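Local coordinates for hypothetical protein DUF871 (Enterococcus faecalis, PDB 2P0O), which is of unproven function but probably hydrolyses 6-phospho-N-acetylmuramic acid glycosides, pairing a TIM barrel with a cyclophilin-like domain, at residues L259-N264 / G352-L357; E293-E298 / N333-I338; T304-N309 / E318-L323; E310-Y315 / D329-T334. All blocks are in the same frame, centred on the assembly; numbering follows the deposited sequence.

Overall arrangement
All four contacts lie in the C-terminal, cyclophilin-like domain, and together they illustrate how chemistry follows depth. Interaction 3, the hairpin of a four-stranded antiparallel sheet, is the buried one. Interaction 1 joins two strands of a neighbouring three-stranded sheet, and its His-262, Phe-355 and Leu-357 pack against Ile-319, Val-321 and Val-305 of interaction 3. Strand 332-337 serves both interactions 2 and 4: a loop docks on its first residues in the first, while the turn leading into it carries the second. Backbone ladders and apolar faces dominate interactions 1 and 3; interaction 2 relies on an asparagine amide and waters, and the surface interaction 4 on charges over an aromatic ring.

Interaction 1: L259-N264 / G352-L357; sequences LGTHTN and GNQFTL
Thr-356 OG1 is held by two hydrogen bonds: it accepts one from Thr-261 OG1 at 3.0 Å and is paired with Gln-242 OE1 on the adjoining strand 242-247. Both threonines set OG1 anti to the carbonyl carbon, which brings their hydroxyls together across a non-hydrogen-bonded antiparallel pair. On that same face the Gln-354 side chain lies alongside Thr-263. The backbone ladder is continuous from Gly-260 to Asn-264: His-262 N reaches Phe-355 O at 2.8 Å, in the carbonyl plane, Gly-260 N meets Leu-357 O at 3.0 Å, and a weak bond from Gly-352 N to Asn-264 O ends it.

On the other face Phe-355 takes the crowded first torsion (chi1 60°) and turns one ring face to His-262 CB, which sits 3.8 Å from the Phe-355 ring centroid, a CH-pi contact and the closest approach to that face; the near-parallel rings themselves barely overlap. Leu-357 CD1 comes within 4.0 Å of His-262 NE2. His-262 NE2 bonds to Ile-258 O, which implies that it carries a proton, and ND1 bonds to Ser-275 OG, together fixing the buried imidazole's rotation. On the Thr-261 face, the hydrogen-bonded chain Thr-261 OG1, Thr-356 OG1, Gln-242 OE1 links three strands.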
loop_
_atom_site.group_PDB
_atom_site.type_symbol
_atom_site.label_atom_id
_atom_site.label_comp_id
_atom_site.label_asym_id
_atom_site.label_seq_id
_atom_site.Cartn_x
_atom_site.Cartn_y
_atom_site.Cartn_z
ATOM N N LEU A 259 16.316 20.849 -2.707
ATOM C CA LEU A 259 16.573 19.407 -2.735
ATOM C C LEU A 259 17.060 18.970 -1.343
ATOM O O LEU A 259 17.807 19.700 -0.702
ATOM C CB LEU A 259 17.611 19.072 -3.813
ATOM C CG LEU A 259 17.181 19.185 -5.297
ATOM C CD1 LEU A 259 18.363 19.037 -6.215
ATOM C CD2 LEU A 259 16.065 18.175 -5.696
ATOM N N GLY A 260 16.633 17.798 -0.877
ATOM C CA GLY A 260 16.965 17.316 0.466
ATOM C C GLY A 260 15.737 17.108 1.352
ATOM O O GLY A 260 14.595 17.101 0.866
ATOM N N THR A 261 15.977 16.975 2.659
ATOM C CA THR A 261 14.936 16.692 3.641
ATOM C C THR A 261 14.373 17.951 4.271
ATOM O O THR A 261 15.119 18.812 4.720
ATOM C CB THR A 261 15.469 15.778 4.769
ATOM O OG1 THR A 261 15.943 14.576 4.184
ATOM C CG2 THR A 261 14.365 15.422 5.787
ATOM N N HIS A 262 13.049 18.013 4.335
ATOM C CA HIS A 262 12.312 19.078 5.002
ATOM C C HIS A 262 11.377 18.447 6.041
ATOM O O HIS A 262 10.970 17.276 5.904
ATOM C CB HIS A 262 11.497 19.865 3.992
ATOM C CG HIS A 262 12.288 20.254 2.777
ATOM N ND1 HIS A 262 12.874 21.494 2.634
ATOM C CD2 HIS A 262 12.657 19.535 1.689
ATOM C CE1 HIS A 262 13.552 21.527 1.498
ATOM N NE2 HIS A 262 13.442 20.349 0.908
ATOM N N THR A 263 11.053 19.231 7.069
ATOM C CA THR A 263 10.032 18.875 8.027
ATOM C C THR A 263 8.862 19.838 7.910
ATOM O O THR A 263 9.024 21.052 8.104
ATOM C CB THR A 263 10.588 18.928 9.461
ATOM O OG1 THR A 263 11.768 18.119 9.542
ATOM C CG2 THR A 263 9.559 18.433 10.467
ATOM N N ASN A 264 7.683 19.299 7.630
ATOM C CA ASN A 264 6.458 20.083 7.709
ATOM C C ASN A 264 6.186 20.582 9.138
ATOM O O ASN A 264 6.255 19.822 10.130
ATOM C CB ASN A 264 5.254 19.323 7.106
ATOM C CG ASN A 264 4.022 20.222 6.908
ATOM O OD1 ASN A 264 4.138 21.411 6.556
ATOM N ND2 ASN A 264 2.836 19.651 7.123
ATOM N N GLY A 352 4.269 17.982 11.164
ATOM C CA GLY A 352 5.482 17.353 11.642
ATOM C C GLY A 352 6.113 16.254 10.819
ATOM O O GLY A 352 7.193 15.809 11.175
ATOM N N ASN A 353 5.477 15.811 9.726
ATOM C CA ASN A 353 6.076 14.778 8.876
ATOM C C ASN A 353 7.248 15.280 8.023
ATOM O O ASN A 353 7.215 16.410 7.499
ATOM C CB ASN A 353 5.036 14.124 7.930
ATOM C CG ASN A 353 4.019 13.246 8.662
ATOM O OD1 ASN A 353 2.932 13.012 8.155
ATOM N ND2 ASN A 353 4.353 12.799 9.868
ATOM N N GLN A 354 8.251 14.414 7.847
ATOM C CA GLN A 354 9.391 14.720 6.981
ATOM C C GLN A 354 9.233 14.222 5.574
ATOM O O GLN A 354 8.631 13.181 5.328
ATOM C CB GLN A 354 10.685 14.154 7.506
ATOM C CG GLN A 354 10.961 14.489 8.918
ATOM C CD GLN A 354 12.234 13.825 9.347
ATOM O OE1 GLN A 354 13.306 14.434 9.294
ATOM N NE2 GLN A 354 12.144 12.556 9.721
ATOM N N PHE A 355 9.825 14.971 4.649
ATOM C CA PHE A 355 9.789 14.619 3.242
ATOM C C PHE A 355 11.056 15.082 2.558
ATOM O O PHE A 355 11.567 16.154 2.874
ATOM C CB PHE A 355 8.569 15.220 2.587
ATOM C CG PHE A 355 8.490 16.740 2.658
ATOM C CD1 PHE A 355 7.957 17.380 3.771
ATOM C CD2 PHE A 355 8.867 17.517 1.558
ATOM C CE1 PHE A 355 7.821 18.793 3.820
ATOM C CE2 PHE A 355 8.753 18.922 1.601
ATOM C CZ PHE A 355 8.219 19.557 2.713
ATOM N N THR A 356 11.536 14.262 1.619
ATOM C CA THR A 356 12.807 14.442 0.957
ATOM C C THR A 356 12.550 14.608 -0.553
ATOM O O THR A 356 11.905 13.772 -1.190
ATOM C CB THR A 356 13.692 13.233 1.248
ATOM O OG1 THR A 356 13.856 13.107 2.682
ATOM C CG2 THR A 356 15.037 13.342 0.550
ATOM N N LEU A 357 13.053 15.699 -1.114
ATOM C CA LEU A 357 12.840 16.009 -2.527
ATOM C C LEU A 357 14.100 15.613 -3.247
ATOM O O LEU A 357 15.208 15.996 -2.826
ATOM C CB LEU A 357 12.572 17.515 -2.703
ATOM C CG LEU A 357 11.367 18.045 -1.923
ATOM C CD1 LEU A 357 11.076 19.529 -2.267
ATOM C CD2 LEU A 357 10.091 17.136 -2.153
#

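Interaction 2: E293-E298 / N333-I338; sequences ESEQTE and NTITRI
Glu-293 starts the contact with its carbonyl oxygen, which takes a short, straight hydrogen bond from Asn-333 ND2 (2.7 Å); the oxygen lies in the plane of the side-chain amide. Two residues on, Glu-295 N donates to Asn-333 OD1 at 2.9 Å, approaching from above the carbonyl plane. One side-chain amide therefore grips the loop twice near its start, at Glu-293 O and Glu-295 N, and OD1 also accepts from Asn-309 ND2, so its flip state is well defined. The Glu-295 carboxylate bonds to Ser-252 OG and Arg-253 N, and its OE1 also takes a water at 2.6 Å that accepts from Gln-296 N and lies beside Thr-334 O.

Gln-296 supplies the backbone link: its O accepts from Thr-334 N at 2.7 Å, while its side-chain OE1 reaches Thr-334 OG1 through a single water. Thr-297 lays CG2 3.6 Å from Asn-333 OD1. Glu-298 N finally points almost straight at Thr-334 OG1, at 3.3 Å; the threonine offers this hydroxyl because OG1 stands in the crowded position (chi1 44°). The loop thus lines the start of strand 332-337 along the edge away from strand 304-308; toward 304-308, Ile-335 and Thr-336 both face Val-305 in a classic beta bulge.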
loop_
_atom_site.group_PDB
_atom_site.type_symbol
_atom_site.label_atom_id
_atom_site.label_comp_id
_atom_site.label_asym_id
_atom_site.label_seq_id
_atom_site.Cartn_x
_atom_site.Cartn_y
_atom_site.Cartn_z
ATOM N N GLU A 293 17.094 36.467 -4.172
ATOM C CA GLU A 293 16.673 37.466 -5.141
ATOM C C GLU A 293 15.405 37.021 -5.845
ATOM O O GLU A 293 15.128 35.827 -5.957
ATOM C CB GLU A 293 17.775 37.675 -6.171
ATOM C CG GLU A 293 19.177 37.711 -5.564
ATOM C CD GLU A 293 19.629 39.110 -5.146
ATOM O OE1 GLU A 293 18.884 39.809 -4.421
ATOM O OE2 GLU A 293 20.745 39.517 -5.541
ATOM N N SER A 294 14.635 37.985 -6.316
ATOM C CA SER A 294 13.531 37.721 -7.236
ATOM C C SER A 294 14.000 36.939 -8.479
ATOM O O SER A 294 14.953 37.352 -9.148
ATOM C CB SER A 294 12.937 39.056 -7.679
ATOM O OG SER A 294 11.729 38.859 -8.379
ATOM N N GLU A 295 13.352 35.816 -8.792
ATOM C CA GLU A 295 13.765 35.027 -9.973
ATOM C C GLU A 295 12.576 34.854 -10.933
ATOM O O GLU A 295 12.240 35.799 -11.653
ATOM C CB GLU A 295 14.422 33.712 -9.549
ATOM C CG GLU A 295 15.157 32.990 -10.641
ATOM C CD GLU A 295 15.735 31.650 -10.197
ATOM O OE1 GLU A 295 14.965 30.789 -9.704
ATOM O OE2 GLU A 295 16.966 31.447 -10.358
ATOM N N GLN A 296 11.941 33.679 -10.946
ATOM C CA GLN A 296 10.642 33.503 -11.584
ATOM C C GLN A 296 9.571 33.445 -10.503
ATOM O O GLN A 296 9.726 32.727 -9.511
ATOM C CB GLN A 296 10.608 32.195 -12.365
ATOM C CG GLN A 296 11.251 32.299 -13.725
ATOM C CD GLN A 296 11.363 30.962 -14.443
ATOM O OE1 GLN A 296 10.583 30.038 -14.203
ATOM N NE2 GLN A 296 12.343 30.856 -15.330
ATOM N N THR A 297 8.486 34.178 -10.702
ATOM C CA THR A 297 7.381 34.183 -9.763
ATOM C C THR A 297 6.096 33.895 -10.536
ATOM O O THR A 297 5.289 34.790 -10.755
ATOM C CB THR A 297 7.276 35.529 -9.005
ATOM O OG1 THR A 297 6.981 36.576 -9.933
ATOM C CG2 THR A 297 8.593 35.859 -8.319
ATOM N N GLU A 298 5.921 32.639 -10.950
ATOM C CA GLU A 298 4.772 32.237 -11.764
ATOM C C GLU A 298 3.638 31.645 -10.924
ATOM O O GLU A 298 3.777 31.487 -9.710
ATOM C CB GLU A 298 5.229 31.243 -12.829
ATOM C CG GLU A 298 6.357 31.784 -13.646
ATOM C CD GLU A 298 5.884 32.841 -14.636
ATOM O OE1 GLU A 298 5.480 32.437 -15.749
ATOM O OE2 GLU A 298 5.917 34.059 -14.315
ATOM N N ASN A 333 9.371 32.980 -5.299
ATOM C CA ASN A 333 9.991 32.325 -6.458
ATOM C C ASN A 333 9.464 30.912 -6.660
ATOM O O ASN A 333 9.320 30.135 -5.685
ATOM C CB ASN A 333 11.512 32.254 -6.302
ATOM C CG ASN A 333 12.176 33.615 -6.376
ATOM O OD1 ASN A 333 11.571 34.607 -6.802
ATOM N ND2 ASN A 333 13.433 33.666 -5.977
ATOM N N THR A 334 9.168 30.570 -7.907
ATOM C CA THR A 334 8.733 29.214 -8.217
ATOM C C THR A 334 9.947 28.473 -8.733
ATOM O O THR A 334 10.583 28.930 -9.682
ATOM C CB THR A 334 7.613 29.216 -9.276
ATOM O OG1 THR A 334 7.969 30.150 -10.306
ATOM C CG2 THR A 334 6.305 29.680 -8.649
ATOM N N ILE A 335 10.275 27.347 -8.103
ATOM C CA ILE A 335 11.560 26.667 -8.356
ATOM C C ILE A 335 11.356 25.447 -9.220
ATOM O O ILE A 335 12.014 25.276 -10.230
ATOM C CB ILE A 335 12.248 26.170 -7.035
ATOM C CG1 ILE A 335 12.273 27.261 -5.950
ATOM C CG2 ILE A 335 13.662 25.593 -7.336
ATOM C CD1 ILE A 335 12.910 28.541 -6.435
ATOM N N THR A 336 10.470 24.562 -8.794
ATOM C CA THR A 336 10.196 23.368 -9.573
ATOM C C THR A 336 8.827 22.871 -9.114
ATOM O O THR A 336 8.132 23.582 -8.376
ATOM C CB THR A 336 11.337 22.310 -9.427
ATOM O OG1 THR A 336 10.980 21.126 -10.115
ATOM C CG2 THR A 336 11.596 21.933 -7.964
ATOM N N ARG A 337 8.465 21.660 -9.533
ATOM C CA ARG A 337 7.182 21.065 -9.223
ATOM C C ARG A 337 7.330 19.576 -8.926
ATOM O O ARG A 337 8.065 18.894 -9.630
ATOM C CB ARG A 337 6.246 21.242 -10.418
ATOM C CG ARG A 337 4.771 21.051 -10.030
ATOM C CD ARG A 337 3.820 21.469 -11.134
ATOM N NE ARG A 337 2.457 21.157 -10.701
ATOM C CZ ARG A 337 1.395 21.059 -11.495
ATOM N NH1 ARG A 337 1.484 21.299 -12.807
ATOM N NH2 ARG A 337 0.226 20.728 -10.956
ATOM N N ILE A 338 6.618 19.068 -7.911
ATOM C CA ILE A 338 6.527 17.629 -7.687
ATOM C C ILE A 338 6.009 16.888 -8.901
ATOM O O ILE A 338 5.032 17.282 -9.504
ATOM C CB ILE A 338 5.538 17.270 -6.515
ATOM C CG1 ILE A 338 5.877 18.079 -5.244
ATOM C CG2 ILE A 338 5.507 15.731 -6.295
ATOM C CD1 ILE A 338 7.267 17.748 -4.645
HETATM O O HOH W 1 12.422 31.198 -9.409
HETATM O O HOH W 2 8.887 29.140 -12.482
HETATM O O HOH W 3 12.519 28.438 -11.864
#

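Interaction 3: T304-N309 / E318-L323; sequences TVTIDN and EIQVTL
Strands 304-308 and 319-322 form a beta hairpin at the heart of the four-stranded antiparallel sheet of the cyclophilin-like domain. Thr-306 and Gln-320 make its central hydrogen-bonded pair, with Thr-306 N donating to Gln-320 O at 2.8 Å in the carbonyl plane; in the reverse bond, Gln-320 N meets Thr-306 O from above the Thr-306 carbonyl plane.

The Gln-320 side chain shows how a polar strand residue can be fixed along its length. Gln-320 CB rests 3.5 Å from Thr-306 OG1. CG, anti to the carbonyl carbon (chi1 -57°), continues past the same hydroxyl, and the extended chain lifts the amide beyond it. At the tip, OE1 accepts a hydrogen bond from a water that also donates to Thr-306 OG1. Gln-320 NE2 turns back along its own strand and donates to Glu-318 OE2 at 2.7 Å, with the acceptor close to the Gln-320 amide plane. Glu-318 has a second partner, its OE1 making a salt bridge with Arg-274, which probably eases the proximity of Asp-308, whose carboxylate lies alongside.

The opposite face is apolar. Ile-307 and Ile-319 run side by side, Ile-307 CD1 to Ile-319 CG1 at 4.1 Å, and Val-305 CG2 meets Val-321 CG2 at 4.3 Å; helix 255-258 touches Val-305 and Ile-307 on this side. Back on the polar face, Thr-306 OG1 donates a hydrogen bond to a second water at 2.6 Å, and that water donates in turn to Asp-308 OD1 and to Glu-318 O.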
loop_
_atom_site.group_PDB
_atom_site.type_symbol
_atom_site.label_atom_id
_atom_site.label_comp_id
_atom_site.label_asym_id
_atom_site.label_seq_id
_atom_site.Cartn_x
_atom_site.Cartn_y
_atom_site.Cartn_z
ATOM N N THR A 304 3.736 22.701 -6.673
ATOM C CA THR A 304 4.760 23.705 -6.910
ATOM C C THR A 304 5.649 23.915 -5.683
ATOM O O THR A 304 5.155 24.151 -4.566
ATOM C CB THR A 304 4.167 25.044 -7.478
ATOM O OG1 THR A 304 3.542 24.798 -8.762
ATOM C CG2 THR A 304 5.267 26.094 -7.704
ATOM N N VAL A 305 6.956 23.789 -5.896
ATOM C CA VAL A 305 7.961 24.080 -4.868
ATOM C C VAL A 305 8.470 25.502 -5.011
ATOM O O VAL A 305 8.970 25.915 -6.079
ATOM C CB VAL A 305 9.158 23.106 -4.966
ATOM C CG1 VAL A 305 10.109 23.283 -3.786
ATOM C CG2 VAL A 305 8.664 21.663 -5.072
ATOM N N THR A 306 8.371 26.247 -3.915
ATOM C CA THR A 306 8.624 27.686 -3.917
ATOM C C THR A 306 9.581 28.094 -2.811
ATOM O O THR A 306 9.719 27.396 -1.785
ATOM C CB THR A 306 7.295 28.514 -3.719
ATOM O OG1 THR A 306 6.838 28.376 -2.373
ATOM C CG2 THR A 306 6.190 28.016 -4.609
ATOM N N ILE A 307 10.233 29.236 -3.010
ATOM C CA ILE A 307 11.022 29.855 -1.958
ATOM C C ILE A 307 10.667 31.338 -1.903
ATOM O O ILE A 307 10.609 32.014 -2.951
ATOM C CB ILE A 307 12.577 29.595 -2.135
ATOM C CG1 ILE A 307 13.359 30.060 -0.913
ATOM C CG2 ILE A 307 13.147 30.248 -3.421
ATOM C CD1 ILE A 307 14.775 29.505 -0.854
ATOM N N ASP A 308 10.405 31.841 -0.699
ATOM C CA ASP A 308 10.082 33.255 -0.534
ATOM C C ASP A 308 11.301 34.124 -0.839
ATOM O O ASP A 308 12.395 33.859 -0.325
ATOM C CB ASP A 308 9.572 33.525 0.873
ATOM C CG ASP A 308 8.127 33.081 1.081
ATOM O OD1 ASP A 308 7.503 32.499 0.145
ATOM O OD2 ASP A 308 7.593 33.355 2.185
ATOM N N ASN A 309 11.143 35.142 -1.692
ATOM C CA ASN A 309 12.302 35.982 -2.013
ATOM C C ASN A 309 12.429 37.174 -1.051
ATOM O O ASN A 309 11.665 37.258 -0.074
ATOM C CB ASN A 309 12.353 36.383 -3.509
ATOM C CG ASN A 309 11.132 37.191 -3.962
ATOM O OD1 ASN A 309 10.777 38.212 -3.356
ATOM N ND2 ASN A 309 10.496 36.740 -5.046
ATOM N N GLU A 318 11.657 31.091 3.252
ATOM C CA GLU A 318 10.681 30.030 3.544
ATOM C C GLU A 318 10.448 29.183 2.307
ATOM O O GLU A 318 10.227 29.713 1.200
ATOM C CB GLU A 318 9.323 30.572 4.006
ATOM C CG GLU A 318 8.417 29.404 4.480
ATOM C CD GLU A 318 7.204 29.850 5.241
ATOM O OE1 GLU A 318 7.365 30.579 6.236
ATOM O OE2 GLU A 318 6.090 29.469 4.841
ATOM N N ILE A 319 10.495 27.877 2.507
ATOM C CA ILE A 319 10.281 26.915 1.423
ATOM C C ILE A 319 8.899 26.311 1.621
ATOM O O ILE A 319 8.538 25.881 2.733
ATOM C CB ILE A 319 11.414 25.831 1.374
ATOM C CG1 ILE A 319 12.765 26.481 1.046
ATOM C CG2 ILE A 319 11.122 24.719 0.351
ATOM C CD1 ILE A 319 14.002 25.671 1.467
ATOM N N GLN A 320 8.131 26.287 0.545
ATOM C CA GLN A 320 6.812 25.688 0.563
ATOM C C GLN A 320 6.609 24.754 -0.630
ATOM O O GLN A 320 7.267 24.892 -1.695
ATOM C CB GLN A 320 5.763 26.770 0.513
ATOM C CG GLN A 320 5.855 27.807 1.635
ATOM C CD GLN A 320 4.686 28.750 1.617
ATOM O OE1 GLN A 320 3.989 28.865 0.605
ATOM N NE2 GLN A 320 4.462 29.432 2.719
ATOM N N VAL A 321 5.714 23.802 -0.442
ATOM C CA VAL A 321 5.153 23.045 -1.541
ATOM C C VAL A 321 3.647 23.280 -1.453
ATOM O O VAL A 321 3.044 23.080 -0.374
ATOM C CB VAL A 321 5.465 21.535 -1.386
ATOM C CG1 VAL A 321 4.962 20.727 -2.599
ATOM C CG2 VAL A 321 6.982 21.299 -1.162
ATOM N N THR A 322 3.044 23.678 -2.575
ATOM C CA THR A 322 1.602 23.903 -2.630
ATOM C C THR A 322 0.754 22.646 -2.609
ATOM O O THR A 322 1.054 21.661 -3.311
ATOM C CB THR A 322 1.170 24.870 -3.772
ATOM O OG1 THR A 322 1.455 24.320 -5.066
ATOM C CG2 THR A 322 1.885 26.232 -3.615
ATOM N N LEU A 323 -0.298 22.675 -1.779
ATOM C CA LEU A 323 -1.207 21.547 -1.647
ATOM C C LEU A 323 -2.439 21.753 -2.512
ATOM O O LEU A 323 -3.184 20.814 -2.767
ATOM C CB LEU A 323 -1.602 21.346 -0.184
ATOM C CG LEU A 323 -0.445 20.865 0.725
ATOM C CD1 LEU A 323 -0.903 20.748 2.191
ATOM C CD2 LEU A 323 0.140 19.535 0.231
HETATM O O HOH W 4 7.659 29.879 -0.436
HETATM O O HOH W 5 4.114 29.250 -2.215
#

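Interaction 4: E310-Y315 / D329-T334; sequences EKYGRY and DEKVNT
This is a surface contact at the far tip of the cyclophilin-like domain, where the connection between strands 304-308 and 319-322 leans on the turn that leads into strand 332-337. It is carried by Tyr-312 and Lys-331, which cross at about a right angle. The lysine leaves the backbone with CG anti to the carbonyl carbon, then bends at chi3 (-74°) and chi4, so that its chain curls over one face of the ring. CB touches the rim at Tyr-312 CD2, and Lys-331 CE stands 3.6 Å from the ring centroid of Tyr-312 in a CH-pi contact. Beyond it, Lys-331 NZ lies 4.6 Å from the same centroid, still over the face, which makes a cation-pi pair. At the ring edge, Val-332 CG2 approaches Tyr-312 CE2 to 3.6 Å.

The ammonium group is not left to the ring alone. Lys-331 NZ forms a salt bridge at 2.8 Å on the syn lone pair of Asp-329 OD1, and a water connects it to Tyr-312 OH; another water joins that hydroxyl to Asp-329 OD2. The carboxylate probably stabilises the protonated lysine above the pi cloud. Lys-311 NZ, in contrast, reaches Glu-330 OE1 only through a long salt bridge of 3.6 Å and separately, through a water, Glu-330 O.

The turn positions Asp-329 and Lys-331. Asp-329 OD1 spends its anti lone pair on Lys-331 N, at 2.9 Å, so that an Asx turn is superimposed on the type I beta turn from Asp-329 to Val-332.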
loop_
_atom_site.group_PDB
_atom_site.type_symbol
_atom_site.label_atom_id
_atom_site.label_comp_id
_atom_site.label_asym_id
_atom_site.label_seq_id
_atom_site.Cartn_x
_atom_site.Cartn_y
_atom_site.Cartn_z
ATOM N N GLU A 310 13.376 38.074 -1.325
ATOM C CA GLU A 310 13.665 39.210 -0.447
ATOM C C GLU A 310 12.479 40.177 -0.296
ATOM O O GLU A 310 12.401 40.938 0.696
ATOM C CB GLU A 310 14.942 39.951 -0.896
ATOM C CG GLU A 310 14.793 40.750 -2.181
ATOM C CD GLU A 310 16.128 41.267 -2.741
ATOM O OE1 GLU A 310 16.884 41.991 -2.033
ATOM O OE2 GLU A 310 16.417 40.965 -3.920
ATOM N N LYS A 311 11.555 40.151 -1.260
ATOM C CA LYS A 311 10.365 41.025 -1.192
ATOM C C LYS A 311 9.424 40.616 -0.083
ATOM O O LYS A 311 8.578 41.405 0.301
ATOM C CB LYS A 311 9.587 41.088 -2.513
ATOM C CG LYS A 311 10.335 41.787 -3.632
ATOM C CD LYS A 311 9.601 41.709 -4.947
ATOM C CE LYS A 311 10.427 42.374 -6.029
ATOM N NZ LYS A 311 9.711 42.371 -7.324
ATOM N N TYR A 312 9.565 39.393 0.422
ATOM C CA TYR A 312 8.703 38.897 1.495
ATOM C C TYR A 312 9.295 39.207 2.853
ATOM O O TYR A 312 8.815 38.695 3.867
ATOM C CB TYR A 312 8.441 37.382 1.358
ATOM C CG TYR A 312 6.960 37.017 1.397
ATOM C CD1 TYR A 312 6.086 37.698 2.238
ATOM C CD2 TYR A 312 6.438 35.989 0.584
ATOM C CE1 TYR A 312 4.736 37.377 2.290
ATOM C CE2 TYR A 312 5.088 35.666 0.603
ATOM C CZ TYR A 312 4.233 36.371 1.480
ATOM O OH TYR A 312 2.879 36.088 1.556
ATOM N N GLY A 313 10.337 40.044 2.875
ATOM C CA GLY A 313 10.898 40.559 4.121
ATOM C C GLY A 313 11.332 39.445 5.037
ATOM O O GLY A 313 12.084 38.574 4.620
ATOM N N ARG A 314 10.819 39.424 6.268
ATOM C CA ARG A 314 11.242 38.398 7.225
ATOM C C ARG A 314 10.881 36.957 6.835
ATOM O O ARG A 314 11.434 36.008 7.387
ATOM C CB ARG A 314 10.824 38.740 8.662
ATOM C CG ARG A 314 9.389 38.426 9.026
ATOM C CD ARG A 314 9.284 38.051 10.506
ATOM N NE ARG A 314 7.906 37.727 10.877
ATOM C CZ ARG A 314 7.125 38.500 11.629
ATOM N NH1 ARG A 314 5.874 38.115 11.887
ATOM N NH2 ARG A 314 7.595 39.648 12.125
ATOM N N TYR A 315 9.972 36.796 5.877
ATOM C CA TYR A 315 9.688 35.460 5.338
ATOM C C TYR A 315 10.638 34.977 4.241
ATOM O O TYR A 315 10.526 33.828 3.807
ATOM C CB TYR A 315 8.196 35.298 4.934
ATOM C CG TYR A 315 7.334 35.344 6.164
ATOM C CD1 TYR A 315 7.200 34.213 6.977
ATOM C CD2 TYR A 315 6.702 36.520 6.554
ATOM C CE1 TYR A 315 6.460 34.254 8.147
ATOM C CE2 TYR A 315 5.941 36.573 7.732
ATOM C CZ TYR A 315 5.838 35.436 8.523
ATOM O OH TYR A 315 5.105 35.441 9.675
ATOM N N ASP A 329 2.603 35.148 -7.193
ATOM C CA ASP A 329 2.932 36.123 -6.146
ATOM C C ASP A 329 4.364 36.638 -6.403
ATOM O O ASP A 329 5.317 35.850 -6.390
ATOM C CB ASP A 329 2.788 35.451 -4.762
ATOM C CG ASP A 329 2.936 36.426 -3.585
ATOM O OD1 ASP A 329 3.824 37.301 -3.607
ATOM O OD2 ASP A 329 2.192 36.283 -2.583
ATOM N N GLU A 330 4.519 37.948 -6.638
ATOM C CA GLU A 330 5.848 38.557 -6.945
ATOM C C GLU A 330 6.906 38.242 -5.881
ATOM O O GLU A 330 8.107 38.253 -6.163
ATOM C CB GLU A 330 5.751 40.099 -7.116
ATOM C CG GLU A 330 5.142 40.836 -5.856
ATOM C CD GLU A 330 5.635 42.287 -5.624
ATOM O OE1 GLU A 330 6.215 42.908 -6.574
ATOM O OE2 GLU A 330 5.422 42.807 -4.477
ATOM N N LYS A 331 6.444 37.957 -4.663
ATOM C CA LYS A 331 7.320 37.742 -3.522
ATOM C C LYS A 331 7.742 36.296 -3.329
ATOM O O LYS A 331 8.503 36.001 -2.414
ATOM C CB LYS A 331 6.665 38.241 -2.235
ATOM C CG LYS A 331 6.076 39.639 -2.326
ATOM C CD LYS A 331 5.551 40.085 -0.949
ATOM C CE LYS A 331 4.250 39.379 -0.556
ATOM N NZ LYS A 331 3.246 39.181 -1.665
ATOM N N VAL A 332 7.278 35.404 -4.204
ATOM C CA VAL A 332 7.479 33.948 -4.038
ATOM C C VAL A 332 8.090 33.397 -5.333
ATOM O O VAL A 332 7.393 33.366 -6.362
ATOM C CB VAL A 332 6.120 33.222 -3.753
ATOM C CG1 VAL A 332 6.278 31.689 -3.696
ATOM C CG2 VAL A 332 5.453 33.744 -2.461
ATOM N N ASN A 333 9.371 32.980 -5.299
ATOM C CA ASN A 333 9.991 32.325 -6.458
ATOM C C ASN A 333 9.464 30.912 -6.660
ATOM O O ASN A 333 9.320 30.135 -5.685
ATOM C CB ASN A 333 11.512 32.254 -6.302
ATOM C CG ASN A 333 12.176 33.615 -6.376
ATOM O OD1 ASN A 333 11.571 34.607 -6.802
ATOM N ND2 ASN A 333 13.433 33.666 -5.977
ATOM N N THR A 334 9.168 30.570 -7.907
ATOM C CA THR A 334 8.733 29.214 -8.217
ATOM C C THR A 334 9.947 28.473 -8.733
ATOM O O THR A 334 10.583 28.930 -9.682
ATOM C CB THR A 334 7.613 29.216 -9.276
ATOM O OG1 THR A 334 7.969 30.150 -10.306
ATOM C CG2 THR A 334 6.305 29.680 -8.649
HETATM O O HOH W 6 9.360 39.837 -8.046
HETATM O O HOH W 7 2.165 34.428 -0.454
HETATM O O HOH W 8 1.439 38.195 0.303
#